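Long-range contacts in DNA-binding protein (Sulfolobus solfataricus, PDB 3IRB), which is of unknown function but joins a zinc ribbon to an OB-fold and may bind acyl-CoA: residues Asn38-Asn43 against Phe136-Arg141; Ile46-Ser51 against Val58-Tyr63; Lys79-Val84 against Arg109-Glu114. All coordinates share one frame; numbering follows the deposited sequence.

Interaction 1: Asn38-Asn43 against Phe136-Arg141. With SO4 (sulfate ion), chain E.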
loop_
_atom_site.group_PDB
_atom_site.type_symbol
_atom_site.label_atom_id
_atom_site.label_comp_id
_atom_site.label_asym_id
_atom_site.label_seq_id
_atom_site.Cartn_x
_atom_site.Cartn_y
_atom_site.Cartn_z
ATOM N N ASN A 38 9.051 4.949 -9.059
ATOM C CA ASN A 38 9.696 4.322 -10.206
ATOM C C ASN A 38 9.532 2.812 -10.211
ATOM O O ASN A 38 9.295 2.219 -11.264
ATOM C CB ASN A 38 11.185 4.686 -10.273
ATOM C CG ASN A 38 11.405 6.089 -10.773
ATOM O OD1 ASN A 38 10.489 6.711 -11.321
ATOM N ND2 ASN A 38 12.621 6.607 -10.586
ATOM N N GLY A 39 9.660 2.197 -9.046
ATOM C CA GLY A 39 9.452 0.746 -8.895
ATOM C C GLY A 39 8.060 0.312 -9.332
ATOM O O GLY A 39 7.904 -0.694 -10.024
ATOM N N LEU A 40 7.044 1.067 -8.929
ATOM C CA LEU A 40 5.655 0.759 -9.306
ATOM C C LEU A 40 5.465 0.749 -10.829
ATOM O O LEU A 40 4.716 -0.090 -11.378
ATOM C CB LEU A 40 4.697 1.766 -8.674
ATOM C CG LEU A 40 4.483 1.700 -7.163
ATOM C CD1 LEU A 40 3.449 2.743 -6.737
ATOM C CD2 LEU A 40 4.116 0.306 -6.629
ATOM N N LYS A 41 6.146 1.675 -11.514
ATOM C CA LYS A 41 6.139 1.706 -12.979
ATOM C C LYS A 41 6.727 0.437 -13.591
ATOM O O LYS A 41 6.404 0.101 -14.719
ATOM C CB LYS A 41 6.893 2.942 -13.515
ATOM C CG LYS A 41 6.234 4.307 -13.161
ATOM C CD LYS A 41 7.077 5.519 -13.648
ATOM N N GLN A 42 7.567 -0.277 -12.851
ATOM C CA GLN A 42 8.112 -1.543 -13.340
ATOM C C GLN A 42 7.424 -2.783 -12.735
ATOM O O GLN A 42 7.986 -3.874 -12.763
ATOM C CB GLN A 42 9.605 -1.596 -13.012
ATOM C CG GLN A 42 10.420 -0.442 -13.597
ATOM C CD GLN A 42 11.847 -0.439 -13.074
ATOM O OE1 GLN A 42 12.274 0.499 -12.394
ATOM N NE2 GLN A 42 12.582 -1.504 -13.364
ATOM N N ASN A 43 6.228 -2.613 -12.173
ATOM C CA ASN A 43 5.523 -3.674 -11.436
ATOM C C ASN A 43 6.337 -4.267 -10.279
ATOM O O ASN A 43 6.344 -5.471 -10.074
ATOM C CB ASN A 43 5.049 -4.775 -12.394
ATOM C CG ASN A 43 4.095 -4.257 -13.452
ATOM O OD1 ASN A 43 3.618 -3.123 -13.386
ATOM N ND2 ASN A 43 3.818 -5.085 -14.434
ATOM N N PHE A 136 -0.470 -1.590 -10.268
ATOM C CA PHE A 136 0.589 -0.880 -9.564
ATOM C C PHE A 136 0.473 0.652 -9.723
ATOM O O PHE A 136 1.348 1.386 -9.293
ATOM C CB PHE A 136 1.947 -1.373 -10.100
ATOM C CG PHE A 136 2.234 -2.809 -9.760
ATOM C CD1 PHE A 136 1.723 -3.834 -10.546
ATOM C CD2 PHE A 136 3.010 -3.136 -8.664
ATOM C CE1 PHE A 136 1.974 -5.170 -10.236
ATOM C CE2 PHE A 136 3.259 -4.469 -8.324
ATOM C CZ PHE A 136 2.748 -5.490 -9.135
ATOM N N GLN A 137 -0.581 1.142 -10.369
ATOM C CA GLN A 137 -0.862 2.576 -10.332
ATOM C C GLN A 137 -1.393 2.886 -8.943
ATOM O O GLN A 137 -2.074 2.067 -8.345
ATOM C CB GLN A 137 -1.880 2.940 -11.389
ATOM C CG GLN A 137 -2.234 4.413 -11.464
ATOM C CD GLN A 137 -3.279 4.714 -12.550
ATOM O OE1 GLN A 137 -3.423 3.972 -13.532
ATOM N NE2 GLN A 137 -4.017 5.806 -12.362
ATOM N N TRP A 138 -1.067 4.051 -8.408
ATOM C CA TRP A 138 -1.504 4.420 -7.068
ATOM C C TRP A 138 -2.907 5.023 -7.097
ATOM O O TRP A 138 -3.211 5.819 -7.984
ATOM C CB TRP A 138 -0.527 5.436 -6.486
ATOM C CG TRP A 138 -0.777 5.751 -5.098
ATOM C CD1 TRP A 138 -1.658 6.658 -4.610
ATOM C CD2 TRP A 138 -0.156 5.152 -3.983
ATOM N NE1 TRP A 138 -1.614 6.662 -3.259
ATOM C CE2 TRP A 138 -0.704 5.730 -2.842
ATOM C CE3 TRP A 138 0.790 4.130 -3.835
ATOM C CZ2 TRP A 138 -0.320 5.354 -1.557
ATOM C CZ3 TRP A 138 1.177 3.771 -2.588
ATOM C CH2 TRP A 138 0.608 4.360 -1.452
ATOM N N PRO A 139 -3.779 4.654 -6.139
ATOM C CA PRO A 139 -3.646 3.659 -5.105
ATOM C C PRO A 139 -3.735 2.282 -5.711
ATOM O O PRO A 139 -4.499 2.073 -6.649
ATOM C CB PRO A 139 -4.881 3.881 -4.208
ATOM C CG PRO A 139 -5.544 5.004 -4.689
ATOM C CD PRO A 139 -5.059 5.377 -6.024
ATOM N N LEU A 140 -2.943 1.363 -5.195
ATOM C CA LEU A 140 -2.909 0.010 -5.724
ATOM C C LEU A 140 -4.255 -0.724 -5.580
ATOM O O LEU A 140 -5.057 -0.441 -4.675
ATOM C CB LEU A 140 -1.807 -0.813 -5.080
ATOM C CG LEU A 140 -0.384 -0.588 -5.654
ATOM C CD1 LEU A 140 0.092 0.785 -5.338
ATOM C CD2 LEU A 140 0.646 -1.619 -5.150
ATOM N N ARG A 141 -4.475 -1.655 -6.495
ATOM C CA ARG A 141 -5.613 -2.552 -6.469
ATOM C C ARG A 141 -5.119 -3.978 -6.335
ATOM O O ARG A 141 -4.246 -4.435 -7.101
ATOM C CB ARG A 141 -6.439 -2.497 -7.764
ATOM C CG ARG A 141 -7.122 -1.173 -8.093
ATOM C CD ARG A 141 -8.182 -1.386 -9.218
ATOM N NE ARG A 141 -7.571 -1.684 -10.517
ATOM C CZ ARG A 141 -7.611 -2.857 -11.149
ATOM N NH1 ARG A 141 -8.233 -3.897 -10.627
ATOM N NH2 ARG A 141 -6.998 -2.994 -12.307
HETATM S S SO4 E . -5.658 0.118 -13.560
HETATM O O1 SO4 E . -5.907 -1.238 -14.001
HETATM O O2 SO4 E . -6.152 1.080 -14.537
HETATM O O3 SO4 E . -4.216 0.326 -13.436
HETATM O O4 SO4 E . -6.292 0.374 -12.255
#
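N43 lies across one face of the F136 ring: its CA sits over the ring centre, 3.7 Å from the centroid and 6° off the normal, a CH-pi contact. The N43 backbone carbonyl carbon covers the CD2-CE2 part of that face. With N43 CG anti to the carbonyl carbon (chi1 -60°), the side-chain amide lies over the CD1 side of the ring, its plane tilted 20° from the ring plane and N43 OD1 3.5 Å from F136 CD1. At the edge of the W138 indole, L40 CD1 meets CE3 at 4.2 Å and lies near the ring plane. The same methyl touches L140 CD1 at 4.1 Å, and the sister methyl CD2 meets F136 CD2. L40 CB rests 3.4 Å from F136 O, so the leucine also packs against backbone. An alanine in place of F136 would probably leave the N43 CA and amide without the ring they cover and open a gap beside L40 CD2. N43, with its positive phi, is the C-prime residue of the Schellman motif ending helix 30-41. The partner loop links strands 132-135 and 141-144; W138 NE1 bonds to M20 O of helix 12-28, and L140 packs on L117 and C119 of strand 114-123.

Interaction 2: Ile46-Ser51 against Val58-Tyr63. With ZN (zinc ion), chain C; SO4 (sulfate ion), chain G.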
loop_
_atom_site.group_PDB
_atom_site.type_symbol
_atom_site.label_atom_id
_atom_site.label_comp_id
_atom_site.label_asym_id
_atom_site.label_seq_id
_atom_site.Cartn_x
_atom_site.Cartn_y
_atom_site.Cartn_z
ATOM N N ILE A 46 9.075 -1.575 -3.956
ATOM C CA ILE A 46 10.431 -1.240 -3.500
ATOM C C ILE A 46 10.403 -0.669 -2.097
ATOM O O ILE A 46 9.689 0.298 -1.790
ATOM C CB ILE A 46 11.121 -0.215 -4.403
ATOM C CG1 ILE A 46 11.209 -0.712 -5.843
ATOM C CG2 ILE A 46 12.510 0.119 -3.837
ATOM C CD1 ILE A 46 12.048 -1.953 -6.011
ATOM N N GLY A 47 11.159 -1.295 -1.214
ATOM C CA GLY A 47 11.277 -0.825 0.149
ATOM C C GLY A 47 12.690 -0.348 0.363
ATOM O O GLY A 47 13.522 -0.409 -0.557
ATOM N N SER A 48 12.946 0.170 1.559
ATOM C CA SER A 48 14.309 0.520 1.931
ATOM C C SER A 48 14.676 -0.191 3.221
ATOM O O SER A 48 13.796 -0.527 4.042
ATOM C CB SER A 48 14.442 2.022 2.058
ATOM O OG SER A 48 13.669 2.483 3.115
ATOM N N LYS A 49 15.976 -0.393 3.420
ATOM C CA LYS A 49 16.439 -1.175 4.553
ATOM C C LYS A 49 17.468 -0.403 5.326
ATOM O O LYS A 49 18.536 -0.092 4.796
ATOM C CB LYS A 49 17.004 -2.519 4.104
ATOM C CG LYS A 49 17.538 -3.372 5.242
ATOM C CD LYS A 49 18.148 -4.705 4.757
ATOM C CE LYS A 49 18.374 -5.647 5.938
ATOM N NZ LYS A 49 18.906 -6.963 5.519
ATOM N N CYS A 50 17.153 -0.098 6.580
ATOM C CA CYS A 50 18.097 0.576 7.461
ATOM C C CYS A 50 19.266 -0.347 7.769
ATOM O O CYS A 50 19.097 -1.493 8.183
ATOM C CB CYS A 50 17.434 1.021 8.768
ATOM S SG CYS A 50 18.514 1.782 9.935
ATOM N N SER A 51 20.466 0.153 7.558
ATOM C CA SER A 51 21.655 -0.650 7.757
ATOM C C SER A 51 21.967 -0.807 9.233
ATOM O O SER A 51 22.716 -1.700 9.617
ATOM C CB SER A 51 22.848 -0.041 7.030
ATOM O OG SER A 51 22.605 -0.001 5.638
ATOM N N VAL A 58 8.178 -0.194 3.861
ATOM C CA VAL A 58 7.422 -0.006 2.628
ATOM C C VAL A 58 6.311 1.018 2.929
ATOM O O VAL A 58 5.693 0.947 3.984
ATOM C CB VAL A 58 6.855 -1.345 2.101
ATOM C CG1 VAL A 58 5.732 -1.901 3.016
ATOM C CG2 VAL A 58 6.411 -1.200 0.634
ATOM N N PRO A 59 6.113 2.020 2.041
ATOM C CA PRO A 59 6.954 2.391 0.898
ATOM C C PRO A 59 8.359 2.773 1.372
ATOM O O PRO A 59 8.567 3.042 2.566
ATOM C CB PRO A 59 6.246 3.611 0.292
ATOM C CG PRO A 59 4.794 3.454 0.755
ATOM C CD PRO A 59 4.891 2.835 2.120
ATOM N N ALA A 60 9.320 2.682 0.470
ATOM C CA ALA A 60 10.705 3.018 0.783
ATOM C C ALA A 60 10.803 4.374 1.483
ATOM O O ALA A 60 10.095 5.328 1.147
ATOM C CB ALA A 60 11.528 3.028 -0.462
ATOM N N ARG A 61 11.703 4.485 2.444
ATOM C CA ARG A 61 11.918 5.757 3.079
ATOM C C ARG A 61 13.390 6.051 3.257
ATOM O O ARG A 61 14.213 5.155 3.241
ATOM C CB ARG A 61 11.129 5.851 4.387
ATOM C CG ARG A 61 11.537 4.940 5.467
ATOM C CD ARG A 61 10.738 5.254 6.748
ATOM N NE ARG A 61 9.386 4.720 6.770
ATOM C CZ ARG A 61 8.641 4.625 7.875
ATOM N NH1 ARG A 61 9.122 5.020 9.057
ATOM N NH2 ARG A 61 7.424 4.111 7.818
ATOM N N SER A 62 13.708 7.332 3.389
ATOM C CA SER A 62 15.089 7.765 3.313
ATOM C C SER A 62 15.706 7.972 4.705
ATOM O O SER A 62 16.883 8.263 4.821
ATOM C CB SER A 62 15.144 9.032 2.471
ATOM O OG SER A 62 14.366 10.033 3.081
ATOM N N TYR A 63 14.894 7.815 5.747
ATOM C CA TYR A 63 15.320 8.044 7.132
ATOM C C TYR A 63 14.720 7.011 8.067
ATOM O O TYR A 63 13.562 6.627 7.912
ATOM C CB TYR A 63 14.857 9.419 7.592
ATOM C CG TYR A 63 15.464 9.885 8.921
ATOM C CD1 TYR A 63 16.807 10.094 9.041
ATOM C CD2 TYR A 63 14.662 10.131 10.024
ATOM C CE1 TYR A 63 17.373 10.531 10.241
ATOM C CE2 TYR A 63 15.206 10.562 11.237
ATOM C CZ TYR A 63 16.557 10.765 11.330
ATOM O OH TYR A 63 17.119 11.196 12.510
HETATM ZN ZN ZN C . 17.164 1.754 11.857
HETATM S S SO4 G . 6.755 4.893 11.873
HETATM O O1 SO4 G . 6.891 3.837 12.870
HETATM O O2 SO4 G . 7.977 5.711 11.884
HETATM O O3 SO4 G . 5.582 5.697 12.157
HETATM O O4 SO4 G . 6.535 4.279 10.578
#
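The rubredoxin-like zinc ribbon supplies both sides of this contact: strand 46-49, running on into the first zinc ligand, packs against the loop that leaves strand 56-58. C50 SG binds the zinc ion at 2.4 Å, and C53, C64 and C67 complete the four-cysteine site. C50 SG stands anti to its backbone N (chi1 177°), beside the carbonyl carbon, where it meets the metal. The two backbones come close at G47 and A60, whose CA atoms are 3.9 Å apart. A60 CB rests against the G47 peptide, 3.7 Å from G47 C. The A60 methyl also meets S48 CB at 4.0 Å. A weak hydrogen bond from A60 N to I46 O, 3.3 Å long and bent to 133° at the hydrogen, follows the cis peptide before P59. P59, turned away from the strand, packs on F36, and A60 also touches A32, both of helix 30-41, so the loop is held between ribbon strand and helix. R61 extends from the loop, its chain bent at chi3, and its guanidinium grips a sulfate ion, probably from the crystallisation liquor, through NH1 and NH2 at its edge. The shorter polar link between the segments is made by S48: its hydroxyl, placed between the backbone N and the carbonyl carbon (chi1 66°), donates to a lone pair of R61 O, in the carbonyl plane, with S48 OG and R61 O 2.7 Å apart.

Interaction 3: Lys79-Val84 against Arg109-Glu114. With SO4 (sulfate ion), chain F.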
loop_
_atom_site.group_PDB
_atom_site.type_symbol
_atom_site.label_atom_id
_atom_site.label_comp_id
_atom_site.label_asym_id
_atom_site.label_seq_id
_atom_site.Cartn_x
_atom_site.Cartn_y
_atom_site.Cartn_z
ATOM N N LYS A 79 6.470 -9.575 -3.831
ATOM C CA LYS A 79 5.077 -9.187 -4.001
ATOM C C LYS A 79 4.129 -10.365 -3.768
ATOM O O LYS A 79 3.005 -10.179 -3.286
ATOM C CB LYS A 79 4.827 -8.475 -5.352
ATOM C CG LYS A 79 5.739 -8.805 -6.489
ATOM C CD LYS A 79 5.330 -8.049 -7.746
ATOM C CE LYS A 79 6.062 -8.557 -8.949
ATOM N NZ LYS A 79 5.337 -8.209 -10.189
ATOM N N ASP A 80 4.606 -11.579 -4.028
ATOM C CA ASP A 80 3.814 -12.757 -3.802
ATOM C C ASP A 80 3.484 -13.029 -2.334
ATOM O O ASP A 80 2.726 -13.945 -2.053
ATOM C CB ASP A 80 4.518 -13.996 -4.381
ATOM C CG ASP A 80 4.748 -13.910 -5.890
ATOM O OD1 ASP A 80 4.089 -13.101 -6.588
ATOM O OD2 ASP A 80 5.604 -14.685 -6.380
ATOM N N GLU A 81 4.059 -12.284 -1.392
ATOM C CA GLU A 81 3.785 -12.522 0.020
ATOM C C GLU A 81 2.840 -11.506 0.658
ATOM O O GLU A 81 2.685 -11.505 1.893
ATOM C CB GLU A 81 5.101 -12.569 0.811
ATOM C CG GLU A 81 5.992 -13.719 0.401
ATOM C CD GLU A 81 7.269 -13.807 1.220
ATOM O OE1 GLU A 81 7.628 -12.828 1.907
ATOM O OE2 GLU A 81 7.920 -14.868 1.158
ATOM N N ALA A 82 2.204 -10.664 -0.157
ATOM C CA ALA A 82 1.251 -9.662 0.346
ATOM C C ALA A 82 0.065 -10.325 1.038
ATOM O O ALA A 82 -0.498 -11.306 0.523
ATOM C CB ALA A 82 0.723 -8.757 -0.779
ATOM N N TYR A 83 -0.340 -9.760 2.175
ATOM C CA TYR A 83 -1.538 -10.233 2.877
ATOM C C TYR A 83 -2.369 -9.100 3.420
ATOM O O TYR A 83 -1.898 -7.960 3.604
ATOM C CB TYR A 83 -1.179 -11.221 3.985
ATOM C CG TYR A 83 -0.464 -10.576 5.131
ATOM C CD1 TYR A 83 0.900 -10.414 5.110
ATOM C CD2 TYR A 83 -1.169 -10.132 6.224
ATOM C CE1 TYR A 83 1.568 -9.841 6.172
ATOM C CE2 TYR A 83 -0.527 -9.535 7.291
ATOM C CZ TYR A 83 0.836 -9.397 7.252
ATOM O OH TYR A 83 1.442 -8.808 8.290
ATOM N N VAL A 84 -3.639 -9.407 3.633
ATOM C CA VAL A 84 -4.582 -8.456 4.143
ATOM C C VAL A 84 -4.392 -8.401 5.668
ATOM O O VAL A 84 -4.595 -9.393 6.380
ATOM C CB VAL A 84 -6.043 -8.842 3.804
ATOM C CG1 VAL A 84 -7.022 -7.843 4.451
ATOM C CG2 VAL A 84 -6.240 -8.938 2.301
ATOM N N ARG A 109 0.014 -5.821 3.905
ATOM C CA ARG A 109 1.368 -5.901 4.472
ATOM C C ARG A 109 2.143 -7.064 3.907
ATOM O O ARG A 109 1.614 -7.899 3.187
ATOM C CB ARG A 109 1.311 -6.030 5.987
ATOM C CG ARG A 109 0.721 -4.781 6.689
ATOM C CD ARG A 109 0.932 -4.826 8.177
ATOM N NE ARG A 109 2.325 -4.540 8.488
ATOM C CZ ARG A 109 2.887 -4.665 9.681
ATOM N NH1 ARG A 109 2.179 -5.082 10.730
ATOM N NH2 ARG A 109 4.175 -4.378 9.823
ATOM N N PHE A 110 3.415 -7.123 4.284
ATOM C CA PHE A 110 4.308 -8.193 3.861
ATOM C C PHE A 110 5.023 -8.670 5.114
ATOM O O PHE A 110 5.431 -7.839 5.926
ATOM C CB PHE A 110 5.332 -7.664 2.848
ATOM C CG PHE A 110 4.712 -7.007 1.658
ATOM C CD1 PHE A 110 4.366 -5.689 1.692
ATOM C CD2 PHE A 110 4.454 -7.733 0.504
ATOM C CE1 PHE A 110 3.757 -5.085 0.611
ATOM C CE2 PHE A 110 3.857 -7.135 -0.589
ATOM C CZ PHE A 110 3.497 -5.808 -0.526
ATOM N N PRO A 111 5.200 -9.987 5.265
ATOM C CA PRO A 111 5.851 -10.531 6.466
ATOM C C PRO A 111 7.227 -9.886 6.729
ATOM O O PRO A 111 8.031 -9.765 5.814
ATOM C CB PRO A 111 6.030 -12.017 6.155
ATOM C CG PRO A 111 5.327 -12.279 4.883
ATOM C CD PRO A 111 4.868 -11.017 4.272
ATOM N N ASN A 112 7.434 -9.435 7.959
ATOM C CA ASN A 112 8.725 -8.935 8.460
ATOM C C ASN A 112 9.133 -7.598 7.859
ATOM O O ASN A 112 10.302 -7.191 7.967
ATOM C CB ASN A 112 9.833 -9.987 8.269
ATOM C CG ASN A 112 9.458 -11.321 8.872
ATOM O OD1 ASN A 112 8.864 -11.379 9.954
ATOM N ND2 ASN A 112 9.770 -12.397 8.167
ATOM N N ILE A 113 8.156 -6.914 7.245
ATOM C CA ILE A 113 8.389 -5.600 6.668
ATOM C C ILE A 113 7.531 -4.582 7.397
ATOM O O ILE A 113 6.328 -4.808 7.612
ATOM C CB ILE A 113 8.099 -5.621 5.164
ATOM C CG1 ILE A 113 9.210 -6.412 4.473
ATOM C CG2 ILE A 113 8.028 -4.193 4.592
ATOM C CD1 ILE A 113 8.764 -7.136 3.241
ATOM N N GLU A 114 8.149 -3.464 7.787
ATOM C CA GLU A 114 7.429 -2.380 8.451
ATOM C C GLU A 114 6.615 -1.539 7.458
ATOM O O GLU A 114 7.008 -1.348 6.309
ATOM C CB GLU A 114 8.378 -1.484 9.261
ATOM C CG GLU A 114 9.096 -2.244 10.385
ATOM C CD GLU A 114 9.089 -1.527 11.743
ATOM O OE1 GLU A 114 8.607 -0.373 11.853
ATOM O OE2 GLU A 114 9.576 -2.138 12.717
HETATM S S SO4 F . -0.451 -3.068 12.037
HETATM O O1 SO4 F . -0.379 -4.464 11.597
HETATM O O2 SO4 F . -1.727 -2.481 11.627
HETATM O O3 SO4 F . 0.653 -2.327 11.402
HETATM O O4 SO4 F . -0.339 -3.071 13.503
HETATM O O HOH W 1 4.008 -7.504 8.227
#
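Y83 and R109 form an antiparallel hydrogen-bonded pair in the OB-fold domain, where strand 83-92 pairs with the end of strand 98-109. Y83 N gives a bond of 2.9 Å to R109 O, and R109 N returns one of equal length to Y83 O; both run nearly along the C=O axis. Their side chains lie side by side on one face of the sheet and point the same way, with Y83 CZ and OH each 3.6 Å from R109 CB. The tyrosine CG stands between the backbone N and the carbonyl carbon (chi1 69°), and the ring atoms CD1 and CE1 come to R109 O. P111 N comes to the ring edge, near its plane, and P111 CD touches CE1. One residue back, A82 CB meets the F110 ring at CE2, 3.5 Å away, while A82 CA makes a CA-H...O contact with R109 O. E81 flanks the proline ring, its CB 3.8 Å from P111 CD. Farther out, the type II turn from F110 to I113 sets the position of P111, and the R109 guanidinium bonds to the far end of the turn, NH2 to I113 O at 3.1 Å, and beyond it NE to G115 O. A water stands over the centre of the guanidinium face; it donates to F110 O at 2.7 Å and lies 2.9 Å from Y83 OH.

From the N terminus, helix 30-41 enters interaction 1 first, but its partner loop before strand 141-144 comes only near the C-terminal end, so that contact closes a loop holding both others. Interaction 2 closes early, a short loop within the zinc ribbon. Interaction 3 follows in series within the OB-fold domain; none of the three cross. Helix 30-41 leads into strand 46-49, and G39 CA packs on I46 CG1. K79 NZ probably bonds to N43 O, joining interactions 1 and 3, while V58 N probably bonds to E114 O, joining 2 and 3 where ribbon and OB-fold share a sheet. Helix 30-41 is thus joined to the ribbon through G39 and to the OB-fold side through interaction 1.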